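Ruler protein (Pseudomonas aeruginosa, PDB 5CUK) probably acts as the molecular ruler that senses needle length in type III secretion; this chain is the C-terminal part of the protein. Local coordinates at residues 22-27 with 50-55. Sequence-based numbering, arbitrary orientation.
Sequences QGRIQV and VQVLHG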
ATOM      1  N   GLN A  22       6.698   1.103   2.274  1.00 41.25           N
ATOM      2  CA  GLN A  22       7.569   1.063   3.405  1.00 43.71           C
ATOM      3  C   GLN A  22       8.066   2.458   3.771  1.00 41.52           C
ATOM      4  O   GLN A  22       8.158   2.754   4.956  1.00 44.11           O
ATOM      5  CB  GLN A  22       8.722   0.126   3.203  1.00 45.24           C
ATOM      6  CG  GLN A  22       9.524   0.096   4.516  1.00 55.35           C
ATOM      7  CD  GLN A  22      10.593  -0.956   4.528  1.00 70.28           C
ATOM      8  OE1 GLN A  22      11.314  -1.166   3.529  1.00 67.02           O
ATOM      9  NE2 GLN A  22      10.733  -1.624   5.694  1.00 70.11           N
ATOM     10  N   GLY A  23       8.361   3.320   2.795  1.00 37.72           N
ATOM     11  CA  GLY A  23       8.606   4.726   3.100  1.00 38.69           C
ATOM     12  C   GLY A  23       7.502   5.340   3.982  1.00 39.79           C
ATOM     13  O   GLY A  23       7.799   6.030   4.943  1.00 39.20           O
ATOM     14  N   ARG A  24       6.235   5.095   3.656  1.00 38.97           N
ATOM     15  CA  ARG A  24       5.136   5.744   4.371  1.00 38.36           C
ATOM     16  C   ARG A  24       5.032   5.217   5.795  1.00 42.06           C
ATOM     17  O   ARG A  24       4.614   5.932   6.722  1.00 37.19           O
ATOM     18  CB  ARG A  24       3.813   5.544   3.654  1.00 37.98           C
ATOM     19  CG  ARG A  24       3.791   6.008   2.175  1.00 39.31           C
ATOM     20  CD  ARG A  24       4.049   7.502   2.078  1.00 44.58           C
ATOM     21  NE  ARG A  24       5.427   7.789   1.689  1.00 48.18           N
ATOM     22  CZ  ARG A  24       6.082   8.921   1.983  1.00 48.65           C
ATOM     23  NH1 ARG A  24       5.492   9.919   2.664  1.00 35.94           N
ATOM     24  NH2 ARG A  24       7.339   9.060   1.560  1.00 46.72           N
ATOM     25  N   ILE A  25       5.413   3.961   5.966  1.00 37.20           N
ATOM     26  CA  ILE A  25       5.353   3.355   7.265  1.00 37.74           C
ATOM     27  C   ILE A  25       6.336   4.098   8.139  1.00 40.79           C
ATOM     28  O   ILE A  25       6.009   4.492   9.245  1.00 39.73           O
ATOM     29  CB  ILE A  25       5.653   1.856   7.225  1.00 34.67           C
ATOM     30  CG1 ILE A  25       4.485   1.098   6.602  1.00 35.88           C
ATOM     31  CG2 ILE A  25       5.806   1.317   8.600  1.00 44.02           C
ATOM     32  CD1 ILE A  25       4.760  -0.403   6.373  1.00 43.88           C
ATOM     33  N   GLN A  26       7.531   4.324   7.617  1.00 42.81           N
ATOM     34  CA  GLN A  26       8.535   5.050   8.364  1.00 44.49           C
ATOM     35  C   GLN A  26       8.108   6.481   8.615  1.00 43.99           C
ATOM     36  O   GLN A  26       8.307   6.951   9.719  1.00 40.28           O
ATOM     37  CB  GLN A  26       9.885   5.048   7.659  1.00 46.85           C
ATOM     38  CG  GLN A  26      10.542   3.691   7.522  1.00 53.49           C
ATOM     39  CD  GLN A  26      11.963   3.812   6.990  1.00 62.50           C
ATOM     40  OE1 GLN A  26      12.769   4.616   7.500  1.00 67.23           O
ATOM     41  NE2 GLN A  26      12.278   3.032   5.952  1.00 50.81           N
ATOM     42  N   VAL A  27       7.543   7.196   7.634  1.00 39.29           N
ATOM     43  CA  VAL A  27       7.147   8.588   7.955  1.00 37.21           C
ATOM     44  C   VAL A  27       6.134   8.607   9.101  1.00 42.72           C
ATOM     45  O   VAL A  27       6.212   9.432  10.005  1.00 41.02           O
ATOM     46  CB  VAL A  27       6.540   9.325   6.784  1.00 39.45           C
ATOM     47  CG1 VAL A  27       6.066  10.707   7.208  1.00 31.74           C
ATOM     48  CG2 VAL A  27       7.531   9.401   5.624  1.00 42.24           C
ATOM     49  N   VAL A  50      -0.737   6.206  -1.915  1.00 37.67           N
ATOM     50  CA  VAL A  50      -0.565   5.312  -0.782  1.00 35.11           C
ATOM     51  C   VAL A  50      -0.857   6.052   0.517  1.00 36.29           C
ATOM     52  O   VAL A  50      -0.298   7.078   0.761  1.00 38.38           O
ATOM     53  CB  VAL A  50       0.853   4.751  -0.721  1.00 35.80           C
ATOM     54  CG1 VAL A  50       1.000   3.829   0.473  1.00 32.69           C
ATOM     55  CG2 VAL A  50       1.163   4.007  -1.991  1.00 36.64           C
ATOM     56  N   GLN A  51      -1.753   5.533   1.341  1.00 36.79           N
ATOM     57  CA  GLN A  51      -2.010   6.113   2.660  1.00 37.19           C
ATOM     58  C   GLN A  51      -1.827   5.037   3.712  1.00 37.86           C
ATOM     59  O   GLN A  51      -2.293   3.910   3.523  1.00 35.62           O
ATOM     60  CB  GLN A  51      -3.432   6.709   2.740  1.00 42.08           C
ATOM     61  CG  GLN A  51      -3.839   7.220   4.142  1.00 41.22           C
ATOM     62  CD  GLN A  51      -3.335   8.637   4.398  1.00 40.92           C
ATOM     63  OE1 GLN A  51      -3.663   9.564   3.662  1.00 40.46           O
ATOM     64  NE2 GLN A  51      -2.511   8.798   5.421  1.00 36.98           N
ATOM     65  N   VAL A  52      -1.123   5.350   4.799  1.00 32.81           N
ATOM     66  CA  VAL A  52      -1.035   4.402   5.879  1.00 31.64           C
ATOM     67  C   VAL A  52      -1.472   5.130   7.153  1.00 35.70           C
ATOM     68  O   VAL A  52      -1.383   6.353   7.250  1.00 35.01           O
ATOM     69  CB  VAL A  52       0.381   3.787   6.080  1.00 35.75           C
ATOM     70  CG1 VAL A  52       1.101   3.576   4.763  1.00 34.41           C
ATOM     71  CG2 VAL A  52       1.217   4.617   7.003  1.00 33.13           C
ATOM     72  N   LEU A  53      -2.022   4.371   8.083  1.00 33.07           N
ATOM     73  CA  LEU A  53      -2.456   4.905   9.359  1.00 36.30           C
ATOM     74  C   LEU A  53      -2.054   3.895  10.382  1.00 37.69           C
ATOM     75  O   LEU A  53      -2.474   2.740  10.383  1.00 39.53           O
ATOM     76  CB  LEU A  53      -3.953   5.163   9.440  1.00 31.77           C
ATOM     77  CG  LEU A  53      -4.403   5.702  10.797  1.00 35.73           C
ATOM     78  CD1 LEU A  53      -3.777   7.079  10.996  1.00 38.90           C
ATOM     79  CD2 LEU A  53      -5.904   5.759  10.887  1.00 29.68           C
ATOM     80  N   HIS A  54      -1.199   4.371  11.253  1.00 41.79           N
ATOM     81  CA  HIS A  54      -0.596   3.584  12.271  1.00 42.53           C
ATOM     82  C   HIS A  54      -1.400   3.688  13.559  1.00 44.69           C
ATOM     83  O   HIS A  54      -1.330   4.693  14.238  1.00 42.72           O
ATOM     84  CB  HIS A  54       0.822   4.086  12.431  1.00 48.25           C
ATOM     85  CG  HIS A  54       1.548   3.483  13.578  1.00 56.77           C
ATOM     86  ND1 HIS A  54       2.478   4.177  14.314  1.00 63.63           N
ATOM     87  CD2 HIS A  54       1.469   2.244  14.115  1.00 58.64           C
ATOM     88  CE1 HIS A  54       2.972   3.377  15.251  1.00 67.76           C
ATOM     89  NE2 HIS A  54       2.375   2.204  15.149  1.00 66.74           N
ATOM     90  N   GLY A  55      -2.162   2.644  13.870  1.00 42.02           N
ATOM     91  CA  GLY A  55      -3.040   2.603  15.041  1.00 54.94           C
ATOM     92  C   GLY A  55      -2.503   1.547  16.025  1.00 60.08           C
ATOM     93  O   GLY A  55      -1.443   0.943  15.748  1.00 54.29           O
TER
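V50 opens the contact by setting its CG1 methyl against the CG methylene of R24, 3.9 Å away, the two side chains crossing at a slant. Beta-branched valine suits a strand, and its compact methyls fit this buried place between strand and helix, where L17 and V21 of the same helix, 11-29, also pack on it. The next residue, Q51, turns to the other face of the sheet; there its NE2 donates a nearly straight hydrogen bond (171°) to the O of V52, 3.3 Å away, from above the carbonyl plane, and its OE1 is hydrogen-bonded to NH1 of R37. V52 points back to the helix and makes the closest approach, its CG1 lying 3.5 Å from CB of R24. Its second methyl, CG2, rests against the helix backbone, 3.7 Å from R24 O and 4.3 Å from I25 CA, so both branches are used; A28 also touches this valine.

R24 serves here as a hydrocarbon: its first two methylenes meet the valines, then bends at chi2 and chi3 lead the guanidinium away from the strand. I25 borders the same patch and leans on L59 of the adjoining strand. This is helix-on-sheet packing, at 38° to strand 46-54 in these segments, in a domain matching the FliK hook-length control family by sequence. Since every touch across the contact is van der Waals, shape and exclusion of water probably hold helix and strand together here.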